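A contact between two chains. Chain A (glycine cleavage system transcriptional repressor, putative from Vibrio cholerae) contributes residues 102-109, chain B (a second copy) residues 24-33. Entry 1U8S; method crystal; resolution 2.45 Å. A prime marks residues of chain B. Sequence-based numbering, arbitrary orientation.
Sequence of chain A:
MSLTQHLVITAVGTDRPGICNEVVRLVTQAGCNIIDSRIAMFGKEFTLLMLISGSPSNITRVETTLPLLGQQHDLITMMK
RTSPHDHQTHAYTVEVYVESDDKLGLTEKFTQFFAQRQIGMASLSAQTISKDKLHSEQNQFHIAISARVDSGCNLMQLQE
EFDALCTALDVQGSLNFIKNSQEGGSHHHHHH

Chain A, residues 102-109: DKLGLTEK
Chain B (24-33) VRLVTQAGCN

Carbonyl groups at and just after the end of a helix can accept hydrogen bonds from a lysine of another chain. The contact between two copies of this putative repressor, which buries 367 Å² over both stretches, is a compact example. In chain B, residues 24–28 are helical; a type I turn from Thr28′ to Gly31′ follows, and Gly31′ ends the helix in a Schellman motif. Its phi/psi of 100/-4 calls for glycine, since a CB would jam against the preceding carbonyl O.

Lys103 reaches this turn. From a loop backbone at -95/-48 its CB points toward chain B, and chi angles t, m, t, p (-162°, -70°, -178°, 62°) carry NZ to two carbonyls. Lys103 NZ donates to Thr28′ O (3.1 Å), adding to the bond that Thr28′ O already accepts from Gly31′ N (3.1 Å), and also reaches Cys32′ O (3.0 Å). The aliphatic part is used as well: Lys103 CE packs 3.5 Å from Thr28′ CB.

Gly105, whose positive phi (43/31) favours glycine, precedes Thr107 and Glu108, which are helical, with Glu108 CA 5.7 Å from Arg25′ CA. Thr107, buried and pointing toward the partner, adopts m (-55°); its CG2 meets Val24′ CG2 (m) at 3.8 Å and its OG1 lies 3.5 Å from Thr28′ CG2. Thr28′ takes p (59°), which lets OG1 donate to Val24′ O (2.7 Å) within its own helix, satisfying the buried hydroxyl while the methyl faces Thr107.

Glu108 leaves its backbone sideways, then folds through m, p (-50°, 85°) and chi3 -62° so that its end comes nearer. Its CG rests 3.6 Å from Arg25′ CB, and OE2 accepts a nearly straight hydrogen bond from Gln29′ NE2 (3.0 Å, 165°). Gln29′ likewise starts sideways; m, t (-79°, -168°) and chi3 39° extend its amide to the carboxylate.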

# COMPACT_ATOMS: atom_id res chain seq x y z
N ASP A 102 24.90 -0.86 11.54
CA ASP A 102 24.66 0.49 12.02
C ASP A 102 23.30 0.97 11.53
O ASP A 102 22.90 0.69 10.40
CB ASP A 102 25.73 1.45 11.51
CG ASP A 102 25.35 2.90 11.72
OD1 ASP A 102 24.43 3.40 11.02
OD2 ASP A 102 25.96 3.55 12.60
N LYS A 103 22.61 1.72 12.38
CA LYS A 103 21.28 2.24 12.04
C LYS A 103 21.43 3.67 11.50
O LYS A 103 20.88 4.02 10.45
CB LYS A 103 20.40 2.24 13.31
CG LYS A 103 18.89 2.34 13.09
CD LYS A 103 18.44 3.71 12.59
CE LYS A 103 16.92 3.78 12.43
NZ LYS A 103 16.19 3.59 13.72
N LEU A 104 22.20 4.48 12.23
CA LEU A 104 22.46 5.88 11.92
C LEU A 104 22.34 6.39 10.48
O LEU A 104 23.22 6.16 9.65
CB LEU A 104 23.83 6.27 12.49
CG LEU A 104 23.90 6.43 14.01
CD1 LEU A 104 22.96 7.56 14.42
CD2 LEU A 104 23.52 5.12 14.72
N GLY A 105 21.25 7.12 10.22
CA GLY A 105 20.97 7.72 8.93
C GLY A 105 21.21 6.91 7.67
O GLY A 105 21.53 7.46 6.61
N LEU A 106 21.05 5.60 7.76
CA LEU A 106 21.27 4.73 6.63
C LEU A 106 20.05 4.72 5.72
O LEU A 106 20.18 4.78 4.49
CB LEU A 106 21.58 3.32 7.15
CG LEU A 106 22.12 2.28 6.18
CD1 LEU A 106 23.38 2.80 5.49
CD2 LEU A 106 22.43 1.01 6.95
N THR A 107 18.86 4.67 6.31
CA THR A 107 17.64 4.65 5.53
C THR A 107 17.49 5.81 4.54
O THR A 107 17.33 5.58 3.34
CB THR A 107 16.40 4.61 6.43
OG1 THR A 107 16.50 3.49 7.31
CG2 THR A 107 15.13 4.45 5.59
N GLU A 108 17.55 7.05 5.01
CA GLU A 108 17.41 8.18 4.09
C GLU A 108 18.32 8.04 2.88
O GLU A 108 17.97 8.46 1.78
CB GLU A 108 17.74 9.52 4.77
CG GLU A 108 17.05 9.77 6.10
CD GLU A 108 17.80 9.15 7.26
OE1 GLU A 108 17.95 7.91 7.29
OE2 GLU A 108 18.25 9.91 8.15
N LYS A 109 19.50 7.46 3.07
CA LYS A 109 20.44 7.31 1.97
C LYS A 109 19.86 6.55 0.79
O LYS A 109 19.98 6.96 -0.37
CB LYS A 109 21.72 6.60 2.44
CG LYS A 109 22.87 7.54 2.79
CD LYS A 109 22.54 8.43 3.98
CE LYS A 109 23.80 9.10 4.54
NZ LYS A 109 23.50 9.81 5.80
N VAL B 24 10.58 8.90 6.42
CA VAL B 24 11.38 7.81 6.97
C VAL B 24 12.52 8.39 7.78
O VAL B 24 13.07 7.74 8.68
CB VAL B 24 11.98 6.90 5.85
CG1 VAL B 24 10.89 6.42 4.92
CG2 VAL B 24 13.06 7.65 5.09
N ARG B 25 12.87 9.63 7.46
CA ARG B 25 13.95 10.34 8.13
C ARG B 25 13.53 10.62 9.56
O ARG B 25 14.25 10.32 10.51
CB ARG B 25 14.23 11.65 7.38
CG ARG B 25 15.34 12.51 7.96
CD ARG B 25 15.58 13.74 7.08
NE ARG B 25 16.38 14.74 7.79
CZ ARG B 25 16.00 15.34 8.91
NH1 ARG B 25 14.82 15.05 9.45
NH2 ARG B 25 16.79 16.23 9.49
N LEU B 26 12.35 11.21 9.69
CA LEU B 26 11.79 11.55 10.99
C LEU B 26 11.57 10.30 11.82
O LEU B 26 11.86 10.27 13.02
CB LEU B 26 10.47 12.31 10.78
CG LEU B 26 9.80 12.99 11.97
CD1 LEU B 26 8.88 14.09 11.46
CD2 LEU B 26 9.03 11.97 12.79
N VAL B 27 11.07 9.25 11.18
CA VAL B 27 10.79 7.98 11.85
C VAL B 27 12.04 7.24 12.32
O VAL B 27 12.14 6.85 13.49
CB VAL B 27 9.97 7.05 10.94
CG1 VAL B 27 9.85 5.67 11.57
CG2 VAL B 27 8.59 7.63 10.74
N THR B 28 13.00 7.04 11.41
CA THR B 28 14.22 6.33 11.77
C THR B 28 15.06 7.16 12.73
O THR B 28 15.65 6.61 13.67
CB THR B 28 15.07 6.01 10.52
OG1 THR B 28 15.40 7.22 9.84
CG2 THR B 28 14.30 5.09 9.58
N GLN B 29 15.11 8.47 12.50
CA GLN B 29 15.87 9.39 13.35
C GLN B 29 15.19 9.59 14.72
O GLN B 29 15.68 10.35 15.56
CB GLN B 29 16.07 10.74 12.66
CG GLN B 29 17.20 10.76 11.61
CD GLN B 29 17.57 12.16 11.14
OE1 GLN B 29 17.61 13.10 11.94
NE2 GLN B 29 17.86 12.31 9.86
N ALA B 30 14.06 8.91 14.92
CA ALA B 30 13.33 9.00 16.18
C ALA B 30 13.63 7.77 17.04
O ALA B 30 13.23 7.70 18.20
CB ALA B 30 11.83 9.09 15.91
N GLY B 31 14.34 6.81 16.45
CA GLY B 31 14.71 5.60 17.16
C GLY B 31 13.82 4.41 16.83
O GLY B 31 14.06 3.30 17.30
N CYS B 32 12.80 4.64 16.02
CA CYS B 32 11.88 3.57 15.66
C CYS B 32 12.33 2.75 14.47
O CYS B 32 13.19 3.15 13.69
CB CYS B 32 10.50 4.15 15.38
SG CYS B 32 9.85 5.12 16.75
N ASN B 33 11.75 1.57 14.35
CA ASN B 33 12.04 0.66 13.25
C ASN B 33 10.85 0.69 12.33
O ASN B 33 9.72 0.92 12.77
CB ASN B 33 12.22 -0.75 13.78
CG ASN B 33 13.46 -0.91 14.60
OD1 ASN B 33 14.57 -0.96 14.07
ND2 ASN B 33 13.29 -0.97 15.92